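Local structure of COBE (Pseudomonas aeruginosa, 2W6K) at residues Ala77-Tyr82 and Ala107-Glu112. The protein belongs to the cobalamin (vitamin B12) biosynthetic pathway, its precise role there not being established. Numbering follows the deposited sequence.
Sequences AVLHDY and ALALAE
The ring of Y82 lays one face along the backbone of 107-112: A109 N sits 4.0 Å above the ring plane over its centre, and L108 C lies over the rim. Two groups meet the ring's edge in its plane, the carbonyl O of L79 and CD of E112. With CG anti to its carbonyl carbon (chi1 -66°), the tyrosine is directed at the other helix, where it combines a flat face for the backbone with a hydroxyl for E112. The small A109 lets a ring come this close to the main chain, its CB 3.5 Å from Y82 CE2, while L108 CB rests 3.7 Å from Y82 CD1. L108 and the ring cross obliquely.

Tip to tip with the phenol stands E112, extended beyond CG; its carboxylate plane is turned 68° from the ring. Y82 OH donates to E112 OE1 over 2.7 Å, coming from above the carboxylate plane, 40° out of it. R113 NH2 also bonds to Y82 OH, so the hydroxyl is gripped twice, and the salt bridge of R85 to E112 OE2 should favour an ionised carboxylate.

Helix 76-80 follows edge strand 71-74 of the mixed sheet in this CbiG C-terminal-type domain, and helix 102-115 packs beside it against strands 71-74 and 47-51. Y82 N bonds back to L79 O, drawing the tyrosine backbone against L79.

The remaining contacts across the segments are apolar. L79 CD2 reaches A109 CB at 3.8 Å; the L79 side chain also touches L74 and I51, as suits a buried leucine, and A109 too meets L74. Beta-branched and partly exposed, V78 offers CG1, anti to the backbone N, to the same methyl at 4.0 Å.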
ATOM      1  N   ALA A  77       9.354   7.584   9.550  1.00 14.35           N
ATOM      2  CA  ALA A  77       9.917   8.824   8.998  1.00 14.50           C
ATOM      3  C   ALA A  77       9.825   8.851   7.473  1.00 14.71           C
ATOM      4  O   ALA A  77       9.637   9.916   6.879  1.00 15.98           O
ATOM      5  CB  ALA A  77      11.362   9.018   9.475  1.00 13.88           C
ATOM      6  N   VAL A  78       9.921   7.678   6.844  1.00 14.56           N
ATOM      7  CA  VAL A  78       9.746   7.587   5.403  1.00 13.48           C
ATOM      8  C   VAL A  78       8.311   7.936   4.991  1.00 14.16           C
ATOM      9  O   VAL A  78       8.103   8.698   4.051  1.00 14.12           O
ATOM     10  CB  VAL A  78      10.113   6.184   4.834  1.00 14.04           C
ATOM     11  CG1 VAL A  78       9.710   6.092   3.380  1.00 14.54           C
ATOM     12  CG2 VAL A  78      11.629   5.899   5.004  1.00 16.43           C
ATOM     13  N   LEU A  79       7.338   7.355   5.683  1.00 13.70           N
ATOM     14  CA  LEU A  79       5.910   7.604   5.407  1.00 14.40           C
ATOM     15  C   LEU A  79       5.566   9.080   5.548  1.00 15.55           C
ATOM     16  O   LEU A  79       4.779   9.618   4.775  1.00 14.96           O
ATOM     17  CB  LEU A  79       5.023   6.756   6.331  1.00 14.50           C
ATOM     18  CG  LEU A  79       5.209   5.223   6.185  1.00 12.77           C
ATOM     19  CD1 LEU A  79       3.971   4.480   6.691  1.00 14.77           C
ATOM     20  CD2 LEU A  79       5.555   4.761   4.749  1.00 16.00           C
ATOM     21  N   HIS A  80       6.192   9.742   6.518  1.00 15.94           N
ATOM     22  CA  HIS A  80       5.966  11.172   6.746  1.00 17.80           C
ATOM     23  C   HIS A  80       6.241  12.051   5.521  1.00 17.95           C
ATOM     24  O   HIS A  80       5.563  13.078   5.324  1.00 18.79           O
ATOM     25  CB  HIS A  80       6.795  11.656   7.928  1.00 17.81           C
ATOM     26  CG  HIS A  80       6.693  13.129   8.150  1.00 20.40           C
ATOM     27  ND1 HIS A  80       5.569  13.717   8.676  1.00 25.34           N
ATOM     28  CD2 HIS A  80       7.560  14.135   7.887  1.00 24.34           C
ATOM     29  CE1 HIS A  80       5.743  15.026   8.735  1.00 24.63           C
ATOM     30  NE2 HIS A  80       6.943  15.307   8.261  1.00 26.42           N
ATOM     31  N   ASP A  81       7.228  11.663   4.707  1.00 17.55           N
ATOM     32  CA  ASP A  81       7.539  12.366   3.460  1.00 17.56           C
ATOM     33  C   ASP A  81       6.317  12.545   2.539  1.00 17.07           C
ATOM     34  O   ASP A  81       6.323  13.424   1.675  1.00 17.41           O
ATOM     35  CB  ASP A  81       8.636  11.639   2.686  1.00 18.05           C
ATOM     36  CG  ASP A  81      10.037  11.855   3.268  1.00 21.69           C
ATOM     37  OD1 ASP A  81      10.236  12.780   4.088  1.00 23.95           O
ATOM     38  OD2 ASP A  81      10.950  11.100   2.864  1.00 24.44           O
ATOM     39  N   TYR A  82       5.283  11.723   2.736  1.00 16.04           N
ATOM     40  CA  TYR A  82       4.121  11.666   1.825  1.00 15.98           C
ATOM     41  C   TYR A  82       2.861  12.340   2.391  1.00 16.30           C
ATOM     42  O   TYR A  82       1.820  12.398   1.730  1.00 15.81           O
ATOM     43  CB  TYR A  82       3.852  10.199   1.414  1.00 15.80           C
ATOM     44  CG  TYR A  82       4.984   9.631   0.582  1.00 15.45           C
ATOM     45  CD1 TYR A  82       4.977   9.764  -0.810  1.00 14.44           C
ATOM     46  CD2 TYR A  82       6.089   9.023   1.185  1.00 14.08           C
ATOM     47  CE1 TYR A  82       6.013   9.288  -1.580  1.00 16.67           C
ATOM     48  CE2 TYR A  82       7.148   8.555   0.420  1.00 16.18           C
ATOM     49  CZ  TYR A  82       7.093   8.678  -0.964  1.00 16.55           C
ATOM     50  OH  TYR A  82       8.112   8.213  -1.766  1.00 18.48           O
ATOM     51  N   ALA A 107       1.665   2.815   0.557  1.00  8.51           N
ATOM     52  CA  ALA A 107       1.478   2.498  -0.859  1.00  8.44           C
ATOM     53  C   ALA A 107       2.354   3.402  -1.740  1.00  8.54           C
ATOM     54  O   ALA A 107       3.107   2.903  -2.586  1.00  9.94           O
ATOM     55  CB  ALA A 107      -0.011   2.576  -1.253  1.00  9.15           C
ATOM     56  N   LEU A 108       2.264   4.717  -1.532  1.00  9.09           N
ATOM     57  CA  LEU A 108       3.039   5.664  -2.301  1.00 10.17           C
ATOM     58  C   LEU A 108       4.537   5.420  -2.098  1.00 10.37           C
ATOM     59  O   LEU A 108       5.296   5.361  -3.077  1.00 11.50           O
ATOM     60  CB  LEU A 108       2.670   7.084  -1.884  1.00 11.36           C
ATOM     61  CG  LEU A 108       1.328   7.590  -2.405  1.00 11.53           C
ATOM     62  CD1 LEU A 108       1.001   8.893  -1.691  1.00 13.45           C
ATOM     63  CD2 LEU A 108       1.408   7.774  -3.932  1.00 12.55           C
ATOM     64  N   ALA A 109       4.952   5.307  -0.834  1.00 10.34           N
ATOM     65  CA  ALA A 109       6.378   5.150  -0.467  1.00 10.80           C
ATOM     66  C   ALA A 109       7.027   3.955  -1.118  1.00 11.35           C
ATOM     67  O   ALA A 109       8.093   4.089  -1.740  1.00 12.19           O
ATOM     68  CB  ALA A 109       6.556   5.119   1.058  1.00 10.06           C
ATOM     69  N   LEU A 110       6.382   2.792  -1.027  1.00 10.82           N
ATOM     70  CA  LEU A 110       6.940   1.591  -1.603  1.00 10.96           C
ATOM     71  C   LEU A 110       6.943   1.673  -3.132  1.00 11.39           C
ATOM     72  O   LEU A 110       7.914   1.253  -3.770  1.00 11.61           O
ATOM     73  CB  LEU A 110       6.200   0.336  -1.121  1.00 10.91           C
ATOM     74  CG  LEU A 110       6.823  -0.981  -1.581  1.00  9.80           C
ATOM     75  CD1 LEU A 110       8.284  -1.105  -1.036  1.00 11.07           C
ATOM     76  CD2 LEU A 110       6.000  -2.167  -1.147  1.00 10.51           C
ATOM     77  N   ALA A 111       5.873   2.195  -3.726  1.00 10.59           N
ATOM     78  CA  ALA A 111       5.811   2.258  -5.196  1.00 10.97           C
ATOM     79  C   ALA A 111       6.977   3.082  -5.735  1.00 11.95           C
ATOM     80  O   ALA A 111       7.629   2.686  -6.707  1.00 13.01           O
ATOM     81  CB  ALA A 111       4.487   2.847  -5.664  1.00 10.72           C
ATOM     82  N   GLU A 112       7.258   4.197  -5.077  1.00 12.41           N
ATOM     83  CA  GLU A 112       8.329   5.111  -5.550  1.00 14.44           C
ATOM     84  C   GLU A 112       9.708   4.521  -5.345  1.00 15.17           C
ATOM     85  O   GLU A 112      10.601   4.758  -6.167  1.00 15.16           O
ATOM     86  CB  GLU A 112       8.211   6.497  -4.904  1.00 14.63           C
ATOM     87  CG  GLU A 112       6.927   7.201  -5.311  1.00 17.02           C
ATOM     88  CD  GLU A 112       6.921   8.696  -5.044  1.00 19.88           C
ATOM     89  OE1 GLU A 112       7.731   9.151  -4.217  1.00 21.43           O
ATOM     90  OE2 GLU A 112       6.066   9.383  -5.654  1.00 22.35           O
TER